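Local coordinates for KauB (PDB 6B4R), which probably oxidises a broad range of aldehydes, aminoaldehydes among them, to the corresponding acids with NAD(P)+ as an aldehyde dehydrogenase, at residues 120-131 with 169-180. Residues are numbered along the deposited sequence; the frame is centred on the assembly and turned at random.
With TOE (2-[2-(2-methoxy-ethoxy)-ethoxy]-ethoxyl), chain H.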
ATOM      1  N   ASP A 120     -12.959 -10.185 -27.073  1.00 26.48           N
ATOM      2  CA  ASP A 120     -13.255  -8.761 -26.914  1.00 27.46           C
ATOM      3  C   ASP A 120     -14.377  -8.449 -25.922  1.00 25.78           C
ATOM      4  O   ASP A 120     -14.137  -7.796 -24.906  1.00 27.08           O
ATOM      5  CB  ASP A 120     -13.558  -8.130 -28.272  1.00 26.08           C
ATOM      6  CG  ASP A 120     -12.359  -8.148 -29.197  1.00 31.14           C
ATOM      7  OD1 ASP A 120     -11.646  -7.125 -29.260  1.00 33.68           O
ATOM      8  OD2 ASP A 120     -12.124  -9.186 -29.852  1.00 38.28           O
ATOM      9  N   VAL A 121     -15.591  -8.910 -26.217  1.00 18.96           N
ATOM     10  CA  VAL A 121     -16.741  -8.633 -25.359  1.00 20.69           C
ATOM     11  C   VAL A 121     -16.558  -9.204 -23.949  1.00 21.56           C
ATOM     12  O   VAL A 121     -16.819  -8.523 -22.954  1.00 17.71           O
ATOM     13  CB  VAL A 121     -18.058  -9.155 -25.977  1.00 24.96           C
ATOM     14  CG1 VAL A 121     -19.197  -9.052 -24.975  1.00 18.75           C
ATOM     15  CG2 VAL A 121     -18.393  -8.384 -27.244  1.00 22.34           C
ATOM     16  N   ALA A 122     -16.089 -10.444 -23.871  1.00 21.84           N
ATOM     17  CA  ALA A 122     -15.858 -11.090 -22.582  1.00 26.27           C
ATOM     18  C   ALA A 122     -14.829 -10.332 -21.742  1.00 23.66           C
ATOM     19  O   ALA A 122     -15.022 -10.138 -20.542  1.00 25.87           O
ATOM     20  CB  ALA A 122     -15.427 -12.538 -22.779  1.00 18.17           C
ATOM     21  N   SER A 123     -13.746  -9.893 -22.379  1.00 22.93           N
ATOM     22  CA  SER A 123     -12.704  -9.140 -21.685  1.00 25.88           C
ATOM     23  C   SER A 123     -13.176  -7.739 -21.317  1.00 21.01           C
ATOM     24  O   SER A 123     -12.843  -7.229 -20.249  1.00 22.80           O
ATOM     25  CB  SER A 123     -11.435  -9.043 -22.536  1.00 22.32           C
ATOM     26  OG  SER A 123     -10.922 -10.327 -22.841  1.00 20.94           O
ATOM     27  N   ALA A 124     -13.942  -7.120 -22.211  1.00 22.88           N
ATOM     28  CA  ALA A 124     -14.441  -5.769 -21.985  1.00 24.22           C
ATOM     29  C   ALA A 124     -15.412  -5.740 -20.812  1.00 24.94           C
ATOM     30  O   ALA A 124     -15.368  -4.834 -19.980  1.00 28.72           O
ATOM     31  CB  ALA A 124     -15.102  -5.227 -23.244  1.00 16.99           C
ATOM     32  N   ALA A 125     -16.286  -6.739 -20.748  1.00 23.55           N
ATOM     33  CA  ALA A 125     -17.208  -6.871 -19.627  1.00 24.57           C
ATOM     34  C   ALA A 125     -16.448  -7.108 -18.321  1.00 29.00           C
ATOM     35  O   ALA A 125     -16.762  -6.510 -17.290  1.00 25.31           O
ATOM     36  CB  ALA A 125     -18.197  -7.996 -19.885  1.00 24.50           C
ATOM     37  N   ASN A 126     -15.444  -7.979 -18.369  1.00 22.98           N
ATOM     38  CA  ASN A 126     -14.637  -8.268 -17.188  1.00 20.66           C
ATOM     39  C   ASN A 126     -13.819  -7.060 -16.734  1.00 23.54           C
ATOM     40  O   ASN A 126     -13.586  -6.874 -15.541  1.00 26.58           O
ATOM     41  CB  ASN A 126     -13.725  -9.468 -17.438  1.00 24.52           C
ATOM     42  CG  ASN A 126     -12.824  -9.769 -16.257  1.00 31.06           C
ATOM     43  OD1 ASN A 126     -13.280 -10.255 -15.223  1.00 37.40           O
ATOM     44  ND2 ASN A 126     -11.534  -9.489 -16.409  1.00 30.09           N
ATOM     45  N   SER A 127     -13.393  -6.241 -17.688  1.00 23.14           N
ATOM     46  CA  SER A 127     -12.632  -5.034 -17.382  1.00 25.49           C
ATOM     47  C   SER A 127     -13.479  -4.017 -16.625  1.00 24.82           C
ATOM     48  O   SER A 127     -12.999  -3.365 -15.696  1.00 24.41           O
ATOM     49  CB  SER A 127     -12.086  -4.406 -18.664  1.00 23.77           C
ATOM     50  OG  SER A 127     -11.388  -3.209 -18.375  1.00 36.82           O
ATOM     51  N   LEU A 128     -14.738  -3.877 -17.033  1.00 22.35           N
ATOM     52  CA  LEU A 128     -15.668  -3.000 -16.333  1.00 21.80           C
ATOM     53  C   LEU A 128     -15.984  -3.569 -14.955  1.00 28.47           C
ATOM     54  O   LEU A 128     -15.993  -2.844 -13.958  1.00 30.64           O
ATOM     55  CB  LEU A 128     -16.964  -2.834 -17.130  1.00 27.53           C
ATOM     56  CG  LEU A 128     -16.906  -2.093 -18.467  1.00 29.04           C
ATOM     57  CD1 LEU A 128     -18.306  -1.945 -19.043  1.00 29.44           C
ATOM     58  CD2 LEU A 128     -16.249  -0.734 -18.303  1.00 27.22           C
ATOM     59  N   ARG A 129     -16.239  -4.873 -14.910  1.00 18.51           N
ATOM     60  CA  ARG A 129     -16.571  -5.552 -13.664  1.00 23.61           C
ATOM     61  C   ARG A 129     -15.432  -5.459 -12.651  1.00 24.38           C
ATOM     62  O   ARG A 129     -15.661  -5.149 -11.483  1.00 23.55           O
ATOM     63  CB  ARG A 129     -16.938  -7.017 -13.926  1.00 22.10           C
ATOM     64  CG  ARG A 129     -17.332  -7.786 -12.674  1.00 21.61           C
ATOM     65  CD  ARG A 129     -17.714  -9.229 -12.985  1.00 23.34           C
ATOM     66  NE  ARG A 129     -19.028  -9.323 -13.614  1.00 31.84           N
ATOM     67  CZ  ARG A 129     -19.226  -9.553 -14.906  1.00 32.36           C
ATOM     68  NH1 ARG A 129     -18.191  -9.726 -15.720  1.00 45.66           N
ATOM     69  NH2 ARG A 129     -20.460  -9.616 -15.385  1.00 25.83           N
ATOM     70  N   TRP A 130     -14.210  -5.720 -13.109  1.00 24.70           N
ATOM     71  CA  TRP A 130     -13.025  -5.678 -12.253  1.00 20.97           C
ATOM     72  C   TRP A 130     -12.821  -4.283 -11.660  1.00 28.82           C
ATOM     73  O   TRP A 130     -12.613  -4.135 -10.453  1.00 26.01           O
ATOM     74  CB  TRP A 130     -11.788  -6.092 -13.055  1.00 26.08           C
ATOM     75  CG  TRP A 130     -10.583  -6.441 -12.229  1.00 26.20           C
ATOM     76  CD1 TRP A 130     -10.220  -7.685 -11.796  1.00 23.83           C
ATOM     77  CD2 TRP A 130      -9.570  -5.542 -11.754  1.00 22.77           C
ATOM     78  NE1 TRP A 130      -9.052  -7.615 -11.077  1.00 20.87           N
ATOM     79  CE2 TRP A 130      -8.632  -6.311 -11.036  1.00 28.88           C
ATOM     80  CE3 TRP A 130      -9.369  -4.161 -11.861  1.00 18.81           C
ATOM     81  CZ2 TRP A 130      -7.508  -5.746 -10.428  1.00 25.14           C
ATOM     82  CZ3 TRP A 130      -8.253  -3.603 -11.259  1.00 16.71           C
ATOM     83  CH2 TRP A 130      -7.338  -4.394 -10.550  1.00 20.80           C
ATOM     84  N   SER A 131     -12.887  -3.265 -12.514  1.00 23.18           N
ATOM     85  CA  SER A 131     -12.722  -1.881 -12.080  1.00 22.26           C
ATOM     86  C   SER A 131     -13.814  -1.474 -11.095  1.00 25.77           C
ATOM     87  O   SER A 131     -13.582  -0.661 -10.200  1.00 26.64           O
ATOM     88  CB  SER A 131     -12.724  -0.932 -13.280  1.00 17.48           C
ATOM     89  OG  SER A 131     -11.699  -1.265 -14.197  1.00 26.92           O
ATOM     90  N   PHE A 169      -9.193  -2.487 -31.216  1.00 25.68           N
ATOM     91  CA  PHE A 169      -9.990  -3.090 -30.149  1.00 23.24           C
ATOM     92  C   PHE A 169     -11.009  -2.080 -29.622  1.00 28.18           C
ATOM     93  O   PHE A 169     -10.926  -1.662 -28.470  1.00 27.92           O
ATOM     94  CB  PHE A 169      -9.097  -3.567 -28.999  1.00 26.88           C
ATOM     95  CG  PHE A 169      -8.205  -4.725 -29.356  1.00 30.72           C
ATOM     96  CD1 PHE A 169      -8.663  -6.030 -29.252  1.00 20.30           C
ATOM     97  CD2 PHE A 169      -6.902  -4.511 -29.782  1.00 31.04           C
ATOM     98  CE1 PHE A 169      -7.842  -7.101 -29.577  1.00 25.96           C
ATOM     99  CE2 PHE A 169      -6.075  -5.580 -30.108  1.00 26.09           C
ATOM    100  CZ  PHE A 169      -6.547  -6.876 -30.005  1.00 24.34           C
ATOM    101  N   PRO A 170     -11.988  -1.704 -30.461  1.00 30.02           N
ATOM    102  CA  PRO A 170     -12.924  -0.605 -30.182  1.00 23.93           C
ATOM    103  C   PRO A 170     -13.647  -0.731 -28.843  1.00 26.95           C
ATOM    104  O   PRO A 170     -13.647   0.225 -28.068  1.00 33.75           O
ATOM    105  CB  PRO A 170     -13.932  -0.700 -31.332  1.00 26.06           C
ATOM    106  CG  PRO A 170     -13.204  -1.409 -32.421  1.00 25.09           C
ATOM    107  CD  PRO A 170     -12.311  -2.390 -31.724  1.00 24.10           C
ATOM    108  N   LEU A 171     -14.250  -1.884 -28.576  1.00 25.65           N
ATOM    109  CA  LEU A 171     -14.997  -2.073 -27.335  1.00 24.15           C
ATOM    110  C   LEU A 171     -14.080  -2.270 -26.128  1.00 21.84           C
ATOM    111  O   LEU A 171     -14.289  -1.661 -25.079  1.00 26.13           O
ATOM    112  CB  LEU A 171     -15.979  -3.242 -27.460  1.00 29.76           C
ATOM    113  CG  LEU A 171     -16.869  -3.523 -26.246  1.00 22.59           C
ATOM    114  CD1 LEU A 171     -17.698  -2.300 -25.883  1.00 17.26           C
ATOM    115  CD2 LEU A 171     -17.769  -4.720 -26.507  1.00 20.20           C
ATOM    116  N   LEU A 172     -13.065  -3.114 -26.284  1.00 20.42           N
ATOM    117  CA  LEU A 172     -12.146  -3.424 -25.191  1.00 21.05           C
ATOM    118  C   LEU A 172     -11.359  -2.203 -24.713  1.00 28.45           C
ATOM    119  O   LEU A 172     -11.256  -1.959 -23.508  1.00 29.78           O
ATOM    120  CB  LEU A 172     -11.180  -4.543 -25.595  1.00 22.19           C
ATOM    121  CG  LEU A 172     -10.213  -4.989 -24.496  1.00 26.60           C
ATOM    122  CD1 LEU A 172     -10.983  -5.489 -23.281  1.00 19.59           C
ATOM    123  CD2 LEU A 172      -9.252  -6.054 -25.000  1.00 19.64           C
ATOM    124  N   MET A 173     -10.800  -1.446 -25.654  1.00 25.74           N
ATOM    125  CA  MET A 173     -10.058  -0.234 -25.317  1.00 26.18           C
ATOM    126  C   MET A 173     -10.976   0.793 -24.670  1.00 25.79           C
ATOM    127  O   MET A 173     -10.560   1.542 -23.787  1.00 32.74           O
ATOM    128  CB  MET A 173      -9.396   0.374 -26.558  1.00 26.57           C
ATOM    129  CG  MET A 173      -8.282  -0.464 -27.172  1.00 27.52           C
ATOM    130  SD  MET A 173      -6.933  -0.828 -26.030  1.00 38.70           S
ATOM    131  CE  MET A 173      -7.286  -2.538 -25.623  1.00 35.26           C
ATOM    132  N   SER A 174     -12.226   0.827 -25.118  1.00 23.74           N
ATOM    133  CA  SER A 174     -13.209   1.733 -24.545  1.00 27.44           C
ATOM    134  C   SER A 174     -13.418   1.426 -23.067  1.00 24.25           C
ATOM    135  O   SER A 174     -13.461   2.332 -22.237  1.00 23.83           O
ATOM    136  CB  SER A 174     -14.538   1.631 -25.294  1.00 28.92           C
ATOM    137  OG  SER A 174     -14.383   1.995 -26.655  1.00 35.49           O
ATOM    138  N   CYS A 175     -13.530   0.143 -22.742  1.00 24.98           N
ATOM    139  CA  CYS A 175     -13.790  -0.274 -21.370  1.00 26.22           C
ATOM    140  C   CYS A 175     -12.552  -0.191 -20.475  1.00 27.60           C
ATOM    141  O   CYS A 175     -12.674  -0.049 -19.257  1.00 24.08           O
ATOM    142  CB  CYS A 175     -14.399  -1.678 -21.336  1.00 30.27           C
ATOM    143  SG  CYS A 175     -16.065  -1.775 -22.057  1.00 28.80           S
ATOM    144  N   TRP A 176     -11.364  -0.284 -21.072  1.00 25.27           N
ATOM    145  CA  TRP A 176     -10.126  -0.059 -20.329  1.00 21.16           C
ATOM    146  C   TRP A 176     -10.087   1.368 -19.801  1.00 21.91           C
ATOM    147  O   TRP A 176      -9.508   1.636 -18.750  1.00 22.48           O
ATOM    148  CB  TRP A 176      -8.893  -0.309 -21.204  1.00 25.55           C
ATOM    149  CG  TRP A 176      -8.502  -1.752 -21.335  1.00 27.83           C
ATOM    150  CD1 TRP A 176      -9.247  -2.840 -20.981  1.00 28.91           C
ATOM    151  CD2 TRP A 176      -7.267  -2.263 -21.853  1.00 27.20           C
ATOM    152  NE1 TRP A 176      -8.554  -3.997 -21.249  1.00 26.08           N
ATOM    153  CE2 TRP A 176      -7.336  -3.670 -21.786  1.00 30.58           C
ATOM    154  CE3 TRP A 176      -6.110  -1.668 -22.368  1.00 30.87           C
ATOM    155  CZ2 TRP A 176      -6.292  -4.491 -22.215  1.00 31.82           C
ATOM    156  CZ3 TRP A 176      -5.073  -2.485 -22.793  1.00 32.16           C
ATOM    157  CH2 TRP A 176      -5.172  -3.882 -22.713  1.00 36.16           C
ATOM    158  N   LYS A 177     -10.700   2.285 -20.544  1.00 24.56           N
ATOM    159  CA  LYS A 177     -10.768   3.683 -20.137  1.00 25.20           C
ATOM    160  C   LYS A 177     -12.003   3.947 -19.270  1.00 24.00           C
ATOM    161  O   LYS A 177     -11.898   4.502 -18.173  1.00 20.98           O
ATOM    162  CB  LYS A 177     -10.779   4.595 -21.367  1.00 24.07           C
ATOM    163  CG  LYS A 177      -9.596   4.408 -22.314  1.00 26.78           C
ATOM    164  CD  LYS A 177      -8.277   4.691 -21.614  1.00 32.53           C
ATOM    165  CE  LYS A 177      -7.150   4.912 -22.610  1.00 33.28           C
ATOM    166  NZ  LYS A 177      -6.912   3.735 -23.481  1.00 40.75           N
ATOM    167  N   LEU A 178     -13.167   3.537 -19.769  1.00 21.42           N
ATOM    168  CA  LEU A 178     -14.443   3.764 -19.087  1.00 26.19           C
ATOM    169  C   LEU A 178     -14.495   3.168 -17.685  1.00 25.23           C
ATOM    170  O   LEU A 178     -15.094   3.749 -16.782  1.00 25.13           O
ATOM    171  CB  LEU A 178     -15.601   3.204 -19.915  1.00 26.47           C
ATOM    172  CG  LEU A 178     -16.013   4.023 -21.134  1.00 32.45           C
ATOM    173  CD1 LEU A 178     -17.065   3.276 -21.935  1.00 35.32           C
ATOM    174  CD2 LEU A 178     -16.531   5.377 -20.685  1.00 27.11           C
ATOM    175  N   GLY A 179     -13.874   2.004 -17.520  1.00 24.76           N
ATOM    176  CA  GLY A 179     -13.836   1.321 -16.238  1.00 22.22           C
ATOM    177  C   GLY A 179     -13.358   2.199 -15.098  1.00 21.70           C
ATOM    178  O   GLY A 179     -14.154   2.597 -14.253  1.00 25.17           O
ATOM    179  N   PRO A 180     -12.053   2.510 -15.070  1.00 26.50           N
ATOM    180  CA  PRO A 180     -11.469   3.342 -14.010  1.00 21.06           C
ATOM    181  C   PRO A 180     -12.000   4.776 -13.996  1.00 21.69           C
ATOM    182  O   PRO A 180     -12.118   5.362 -12.921  1.00 29.25           O
ATOM    183  CB  PRO A 180      -9.969   3.334 -14.340  1.00 26.10           C
ATOM    184  CG  PRO A 180      -9.892   2.976 -15.790  1.00 23.70           C
ATOM    185  CD  PRO A 180     -11.034   2.034 -16.020  1.00 22.89           C
TER
HETATM  186  O2' TOE H 504      -3.895  -2.297 -28.836  1.00 44.92           O
HETATM  187  CA' TOE H 504      -3.561  -2.311 -27.443  1.00 49.96           C
HETATM  188  CB' TOE H 504      -2.718  -3.543 -27.138  1.00 48.22           C
HETATM  189  OC' TOE H 504      -3.530  -4.563 -26.560  1.00 55.63           O
HETATM  190  CD' TOE H 504      -2.745  -5.692 -26.180  1.00 50.61           C
HETATM  191  CE' TOE H 504      -3.407  -6.414 -25.011  1.00 56.15           C
HETATM  192  OF' TOE H 504      -4.550  -7.136 -25.463  1.00 58.36           O
HETATM  193  CG' TOE H 504      -5.188  -7.822 -24.387  1.00 53.51           C
HETATM  194  CH' TOE H 504      -6.191  -8.825 -24.943  1.00 52.75           C
HETATM  195  OI' TOE H 504      -5.503  -9.760 -25.772  1.00 59.37           O
HETATM  196  CK' TOE H 504      -6.316 -10.885 -26.099  1.00 51.51           C
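Ser-127 O accepts two hydrogen bonds from Ser-131, whose CB rests on Gly-179 C. One donor is the backbone N of Ser-131. The other is its OG, 2.9 Å from Ser-127 O and nearly in line with the carbonyl. This folds the hydroxyl back onto its own helix, and the serine packs on Gly-179 and Pro-180 through CB and OG. The two helices run nearly parallel, 10° apart, and their segment axes come within 8.3 Å at closest approach. Small residues are consistent with this closeness: Ala-124 CA lies 4.6 Å from Leu-172 CA, and Gly-179 CA 4.7 Å from Leu-128 CA. Ala-124 CB meets Leu-171 CG and Cys-175 SG. Leu-128 CG packs 3.7 Å from Cys-175 SG. With chi1 -177° and chi2 59°, Leu-172 CD1 reaches Ala-124 N and Ser-123 CB. At the other end, Asp-120 OD1 meets the edge of the Phe-169 ring, 3.2 Å from CD1, and is also salt-bridged to Lys-111. Phe-169 at the N-cap, and Met-173 and Trp-176 on the helix, line the TOE pocket, the probable substrate site. Helices 80-96 and 98-109 pack against helix 113-133, while helix 198-210 touches Leu-171 and Leu-178. Helix 170-183 links the parallel neighbours, strands 149-164 and 187-191.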